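Local atomic coordinates of flagellar biosynthetic protein FlhB (Shewanella putrefaciens CN-32, PDB entry 6Z0W), a protein that is probably required for building the rod of the flagellar basal body as part of the type III export apparatus, this chain being its cytoplasmic domain. Residues A[75-78]-A[84-87]; A[96-101]-A[114-119]. All blocks are in the same frame, centred on the assembly; numbering follows the deposited sequence.

How the contacts relate
Both contacts involve helix 89-100 or the loop that leads into it, and they follow one another along the chain, contact 1 closing before contact 2 opens. In contact 1, the end of helix 68-77 meets the loop 84-87 that carries the chain on to helix 89-100. In contact 2, the C-terminal end of helix 89-100 meets the segment 114-119, whose residues 114-115 form an outermost strand of the mixed sheet; residues 105-110 of the connection between them are not modelled. The contact centres lie 18 Å apart and their nearest atoms about 7 Å apart, so the two do not touch. Contact 1 is partly buried, whereas contact 2 lies at the surface.

Contact 1: A[75-78]-A[84-87]; sequences YHTT and IPEG
The hydroxyls of T77 and T78 face the ring of P85, which brings its CG and CD up to them at the end of helix 68-77. T77 OG1 is 3.3 Å from P85 CG and the same distance from CD, and the two side chains cross at about a right angle. T78 OG1 approaches the ring from next door, 3.4 Å from P85 CD, and lies 3.5 Å from I84 CA. Proline has no N-H to offer, and no hydrogen bond spans the two segments; the contact is one of van der Waals fit, the short threonine side chains lying against CG and CD of the puckered ring.

The hydroxyls turn back to carbonyls of helix 68-77. With chi1 at 67°, T77 OG1 sits between its backbone N and carbonyl carbon and is hydrogen-bonded to the carbonyl of A73, one helical turn earlier, while T78 OG1 has I74 O and T77 OG1 as alternative weak acceptors. Threonine suits such a helix end: each OG1 turns to helix carbonyls and still touches P85, with T77 CB, 3.6 Å from P85 CG, and T78 CG2, 3.8 Å from I84 N, beside it. Further out, K44 of strand 40-46 reaches the carbonyl oxygens of Y75 and T78 with NZ, and I84 is held by backbone hydrogen bonding to P39.

T78 is the first residue to leave helical backbone angles, so the arrangement is that of a helix C-terminus folded against its following loop, within the helix-loop-helix connection of an alpha/beta domain of the type III secretion exporter family.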
# COMPACT_ATOMS: atom_id res chain seq x y z
N TYR A 75 4.23 4.32 2.56
CA TYR A 75 5.21 4.88 1.64
C TYR A 75 6.41 5.45 2.39
O TYR A 75 7.56 5.19 2.02
CB TYR A 75 4.55 5.96 0.77
CG TYR A 75 5.45 6.48 -0.33
CD1 TYR A 75 5.37 5.96 -1.61
CD2 TYR A 75 6.41 7.47 -0.07
CE1 TYR A 75 6.20 6.42 -2.62
CE2 TYR A 75 7.25 7.95 -1.09
CZ TYR A 75 7.14 7.41 -2.36
OH TYR A 75 7.95 7.84 -3.39
N HIS A 76 6.15 6.20 3.47
CA HIS A 76 7.19 6.93 4.19
C HIS A 76 8.09 6.03 5.02
O HIS A 76 9.20 6.46 5.35
CB HIS A 76 6.58 7.97 5.12
CG HIS A 76 5.88 9.08 4.39
ND1 HIS A 76 4.74 9.68 4.88
CD2 HIS A 76 6.16 9.68 3.22
CE1 HIS A 76 4.35 10.61 4.03
NE2 HIS A 76 5.19 10.63 3.02
N THR A 77 7.64 4.81 5.35
CA THR A 77 8.28 3.96 6.34
C THR A 77 8.79 2.63 5.80
O THR A 77 9.37 1.85 6.56
CB THR A 77 7.30 3.66 7.48
OG1 THR A 77 6.22 2.85 6.98
CG2 THR A 77 6.74 4.94 8.10
N THR A 78 8.58 2.35 4.51
CA THR A 78 8.86 1.04 3.93
C THR A 78 9.52 1.22 2.57
O THR A 78 8.84 1.66 1.63
CB THR A 78 7.56 0.23 3.76
OG1 THR A 78 6.77 0.31 4.95
CG2 THR A 78 7.87 -1.25 3.44
N ILE A 84 6.62 -3.84 5.95
CA ILE A 84 6.02 -2.70 6.65
C ILE A 84 6.43 -2.74 8.12
O ILE A 84 6.68 -3.82 8.67
CB ILE A 84 4.49 -2.71 6.54
CG1 ILE A 84 3.95 -4.00 7.17
CG2 ILE A 84 4.08 -2.54 5.11
CD1 ILE A 84 2.43 -4.09 7.23
N PRO A 85 6.47 -1.59 8.79
CA PRO A 85 6.73 -1.58 10.24
C PRO A 85 5.64 -2.32 11.00
O PRO A 85 4.47 -2.36 10.60
CB PRO A 85 6.70 -0.08 10.60
CG PRO A 85 6.85 0.64 9.30
CD PRO A 85 6.19 -0.23 8.28
N GLU A 86 6.04 -2.85 12.14
CA GLU A 86 5.12 -3.59 12.98
C GLU A 86 3.90 -2.74 13.37
O GLU A 86 2.79 -3.27 13.47
CB GLU A 86 5.89 -4.11 14.20
CG GLU A 86 5.11 -4.28 15.47
CD GLU A 86 6.03 -4.38 16.68
OE1 GLU A 86 6.30 -3.34 17.31
OE2 GLU A 86 6.49 -5.50 16.99
N GLY A 87 4.08 -1.43 13.54
CA GLY A 87 2.95 -0.60 13.93
C GLY A 87 1.83 -0.55 12.90
O GLY A 87 0.72 -0.10 13.23

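Contact 2: A[96-101]-A[114-119]; sequences LAYVFQ and IPIPLN
Y98 reaches from helix 89-100 to I114 and I116, and it alone makes the helix side of the contact. Its CB already heads for the other segment, and with CG anti to the backbone N (chi1 158°) the ring extends from the helix toward the strand. At CD2 the first partner appears, the CD1 methyl of I116 at 4.1 Å. That methyl comes 3.9 Å from CE2 and lies over one ring face, 13° off the normal through the centroid, which makes a CH-pi contact. Isoleucine suits this place: its branch at CB stays near the backbone while the longer arm delivers a methyl to the aromatic face.

The segment that supplies these isoleucines is a proline-rich run, IPIPLN, consistent with the proline-rich element linked to flagellar biogenesis in beta- and gamma-proteobacteria. Its short strand 114-115 lies parallel to strand 64-66 at the margin of the mixed sheet, with I114 bonded through its backbone to I64 and S66. V65 of that neighbouring strand touches both Y98 and I116 and so joins them from the sheet side.

Farther along the ring, CZ meets I114 CG2 at 3.9 Å, an oblique approach that differs from the face-on one of I116. The hydroxyl then sits against the two methyls of I114, both on one side of it: OH is 3.1 Å from CD1 and 3.2 Å from CG2, a close fit of oxygen against carbon. Past the isoleucines, N119 ties the tail of its segment back to the same helix, ND2 being hydrogen-bonded to Q94 OE1.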
# COMPACT_ATOMS: atom_id res chain seq x y z
N LEU A 96 -5.96 -6.56 3.96
CA LEU A 96 -5.76 -7.80 3.22
C LEU A 96 -6.93 -8.75 3.42
O LEU A 96 -7.38 -9.39 2.46
CB LEU A 96 -4.45 -8.48 3.61
CG LEU A 96 -3.20 -7.75 3.07
CD1 LEU A 96 -1.94 -8.20 3.82
CD2 LEU A 96 -3.07 -7.98 1.54
N ALA A 97 -7.46 -8.84 4.65
CA ALA A 97 -8.63 -9.68 4.89
C ALA A 97 -9.79 -9.27 4.00
O ALA A 97 -10.43 -10.11 3.35
CB ALA A 97 -9.06 -9.63 6.37
N TYR A 98 -10.08 -7.96 3.94
CA TYR A 98 -11.15 -7.47 3.07
C TYR A 98 -10.89 -7.86 1.62
O TYR A 98 -11.79 -8.33 0.91
CB TYR A 98 -11.28 -5.95 3.19
CG TYR A 98 -11.95 -5.36 1.97
CD1 TYR A 98 -13.34 -5.36 1.85
CD2 TYR A 98 -11.20 -4.83 0.92
CE1 TYR A 98 -13.97 -4.83 0.73
CE2 TYR A 98 -11.81 -4.30 -0.21
CZ TYR A 98 -13.20 -4.30 -0.30
OH TYR A 98 -13.80 -3.77 -1.42
N VAL A 99 -9.65 -7.66 1.15
CA VAL A 99 -9.33 -8.02 -0.23
C VAL A 99 -9.56 -9.50 -0.47
O VAL A 99 -10.21 -9.90 -1.45
CB VAL A 99 -7.90 -7.59 -0.58
CG1 VAL A 99 -7.45 -8.25 -1.90
CG2 VAL A 99 -7.82 -6.08 -0.69
N PHE A 100 -9.05 -10.35 0.43
CA PHE A 100 -9.19 -11.80 0.25
C PHE A 100 -10.65 -12.27 0.32
O PHE A 100 -10.98 -13.32 -0.23
CB PHE A 100 -8.36 -12.56 1.28
CG PHE A 100 -6.87 -12.31 1.18
CD1 PHE A 100 -6.32 -11.74 0.03
CD2 PHE A 100 -6.04 -12.62 2.24
CE1 PHE A 100 -4.94 -11.49 -0.04
CE2 PHE A 100 -4.67 -12.38 2.18
CZ PHE A 100 -4.11 -11.82 1.03
N GLN A 101 -11.51 -11.52 1.01
CA GLN A 101 -12.90 -11.90 1.17
C GLN A 101 -13.82 -11.33 0.08
O GLN A 101 -15.03 -11.54 0.14
CB GLN A 101 -13.38 -11.50 2.57
CG GLN A 101 -12.83 -12.38 3.67
CD GLN A 101 -13.06 -11.79 5.06
OE1 GLN A 101 -13.28 -10.59 5.21
NE2 GLN A 101 -13.01 -12.64 6.08
N ILE A 114 -11.64 1.56 -3.77
CA ILE A 114 -12.57 1.26 -2.69
C ILE A 114 -12.15 2.05 -1.45
O ILE A 114 -11.03 1.89 -0.95
CB ILE A 114 -12.61 -0.25 -2.40
CG1 ILE A 114 -12.83 -1.01 -3.72
CG2 ILE A 114 -13.70 -0.55 -1.41
CD1 ILE A 114 -12.23 -2.44 -3.76
N PRO A 115 -13.02 2.91 -0.91
CA PRO A 115 -12.69 3.61 0.33
C PRO A 115 -12.87 2.66 1.51
O PRO A 115 -13.95 2.09 1.70
CB PRO A 115 -13.71 4.76 0.37
CG PRO A 115 -14.46 4.70 -0.96
CD PRO A 115 -14.34 3.29 -1.43
N ILE A 116 -11.81 2.46 2.28
CA ILE A 116 -11.87 1.60 3.45
C ILE A 116 -11.55 2.46 4.67
O ILE A 116 -10.47 3.05 4.74
CB ILE A 116 -10.90 0.41 3.38
CG1 ILE A 116 -10.99 -0.28 2.02
CG2 ILE A 116 -11.23 -0.58 4.48
CD1 ILE A 116 -12.28 -1.02 1.79
N PRO A 117 -12.45 2.56 5.63
CA PRO A 117 -12.11 3.26 6.87
C PRO A 117 -11.07 2.48 7.64
O PRO A 117 -11.11 1.24 7.69
CB PRO A 117 -13.45 3.33 7.63
CG PRO A 117 -14.51 2.91 6.62
CD PRO A 117 -13.80 1.98 5.68
N LEU A 118 -10.12 3.21 8.21
CA LEU A 118 -9.20 2.61 9.16
C LEU A 118 -9.93 2.33 10.46
O LEU A 118 -10.94 2.95 10.79
CB LEU A 118 -8.00 3.53 9.40
CG LEU A 118 -7.13 3.79 8.16
CD1 LEU A 118 -6.17 4.93 8.39
CD2 LEU A 118 -6.40 2.51 7.76
N ASN A 119 -9.42 1.37 11.22
CA ASN A 119 -10.13 0.92 12.40
C ASN A 119 -9.47 1.40 13.67
O ASN A 119 -10.00 1.18 14.76
CB ASN A 119 -10.25 -0.60 12.34
CG ASN A 119 -11.01 -1.02 11.11
OD1 ASN A 119 -12.12 -0.53 10.88
ND2 ASN A 119 -10.39 -1.86 10.27